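Local coordinates for protein glucuronoarabinoxylan endo-1,4-beta-xylanase (PDB 4FMV) that probably cleaves internal beta-1,4 linkages of xylan through its family 30 glycoside hydrolase (beta/alpha)8-barrel module, one piece of a longer polysaccharide-degrading protein, at residues A[108-111]-A[112-115]. Sequence-based numbering, arbitrary orientation.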
# COMPACT_ATOMS: atom_id res chain seq x y z
N ARG A 108 11.93 22.92 7.21
CA ARG A 108 11.24 22.11 8.21
C ARG A 108 9.99 22.86 8.65
O ARG A 108 9.86 24.06 8.40
CB ARG A 108 12.15 21.85 9.42
CG ARG A 108 12.52 23.10 10.21
CD ARG A 108 13.49 22.78 11.34
NE ARG A 108 13.84 23.95 12.13
CZ ARG A 108 14.97 24.05 12.84
NH1 ARG A 108 15.85 23.05 12.87
NH2 ARG A 108 15.23 25.16 13.53
N LEU A 109 9.07 22.15 9.32
CA LEU A 109 7.93 22.77 9.99
C LEU A 109 8.42 23.53 11.21
O LEU A 109 9.12 22.95 12.06
CB LEU A 109 6.97 21.68 10.49
CG LEU A 109 5.69 22.09 11.20
CD1 LEU A 109 4.84 23.00 10.26
CD2 LEU A 109 4.91 20.85 11.61
N ARG A 110 8.05 24.81 11.30
CA ARG A 110 8.36 25.59 12.49
C ARG A 110 7.84 24.88 13.75
O ARG A 110 6.71 24.38 13.76
CB ARG A 110 7.74 26.98 12.37
CG ARG A 110 8.50 27.91 11.45
CD ARG A 110 7.70 29.15 11.15
NE ARG A 110 7.25 29.78 12.38
CZ ARG A 110 6.82 31.03 12.46
NH1 ARG A 110 6.77 31.79 11.36
NH2 ARG A 110 6.43 31.53 13.62
N TYR A 111 8.64 24.83 14.80
CA TYR A 111 8.18 24.22 16.06
C TYR A 111 6.94 24.94 16.62
O TYR A 111 6.03 24.32 17.19
CB TYR A 111 9.29 24.16 17.13
CG TYR A 111 10.44 23.19 16.83
CD1 TYR A 111 10.58 22.59 15.57
CD2 TYR A 111 11.38 22.87 17.82
CE1 TYR A 111 11.65 21.68 15.31
CE2 TYR A 111 12.45 21.98 17.57
CZ TYR A 111 12.57 21.39 16.32
OH TYR A 111 13.62 20.52 16.07
N ASP A 112 6.89 26.26 16.44
CA ASP A 112 5.74 27.01 16.93
C ASP A 112 4.48 26.81 16.08
O ASP A 112 3.43 27.37 16.40
CB ASP A 112 6.07 28.51 17.13
CG ASP A 112 6.45 29.22 15.84
OD1 ASP A 112 6.38 28.61 14.74
OD2 ASP A 112 6.80 30.42 15.93
N LYS A 113 4.63 26.09 14.96
CA LYS A 113 3.53 25.73 14.06
C LYS A 113 2.97 24.31 14.22
O LYS A 113 2.14 23.89 13.41
CB LYS A 113 3.87 25.99 12.58
CG LYS A 113 4.15 27.46 12.24
CD LYS A 113 2.94 28.36 12.46
CE LYS A 113 3.27 29.84 12.17
NZ LYS A 113 2.02 30.66 12.06
N TYR A 114 3.47 23.54 15.18
CA TYR A 114 3.02 22.15 15.24
C TYR A 114 1.51 22.09 15.52
O TYR A 114 0.81 21.22 14.99
CB TYR A 114 3.78 21.36 16.32
CG TYR A 114 5.14 20.81 15.92
CD1 TYR A 114 5.94 21.45 14.98
CD2 TYR A 114 5.63 19.64 16.51
CE1 TYR A 114 7.20 20.95 14.64
CE2 TYR A 114 6.87 19.12 16.17
CZ TYR A 114 7.65 19.78 15.25
OH TYR A 114 8.89 19.25 14.93
N THR A 115 1.04 23.01 16.35
CA THR A 115 -0.40 23.08 16.69
C THR A 115 -1.22 23.46 15.46
O THR A 115 -2.20 22.79 15.12
CB THR A 115 -0.64 24.09 17.83
OG1 THR A 115 -0.02 23.59 19.02
CG2 THR A 115 -2.13 24.28 18.09
O HOH W 1 10.11 20.47 12.73
O HOH W 2 3.02 24.53 18.38
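R110 and D112 form a bidentate salt bridge through NE and NH2 of the arginine. NE of R110 donates to the syn lone pair of OD1 of D112 (2.8 Å). NH2 of R110 donates to OD2 of D112 (2.6 Å), which it meets on the syn side. The two flat groups are turned 35° against each other. A bend in the arginine chain at chi3 (52°) brings NE and NH2 round to the aspartate. K113 runs alongside R110 in the same direction, and its CE rests over one guanidinium face, 3.8 Å from CZ of R110. Its ammonium is held by E116, probably easing the nearness of two positive charges.

Across the turn, CD2 of L109 approaches the Y114 ring obliquely, 3.6 Å from CD1 of Y114. The Y111 and Y114 side chains run alongside each other, their ring planes inclined at 64° and their centroids 5.6 Å apart. One water bridges the pair L109 and Y114, donating to the carbonyl O of L109 and hydrogen-bonded to OH of Y114; the Y111 hydroxyl is bonded to E157.

The backbone forms a short 3-10 turn: N of K113 donates to O of R110 at 2.9 Å, and N of Y114 makes a weak hydrogen bond to O of Y111. In chain order this tight turn falls between barrel strands 82-86 and 137-139, where strand 103-109, the middle strand of a small separate three-stranded sheet, hands over to helix 114-130 of the (beta/alpha)8 barrel; L109 also packs on P90, M94 and W153, while Y114 touches E157 of helix 155-164.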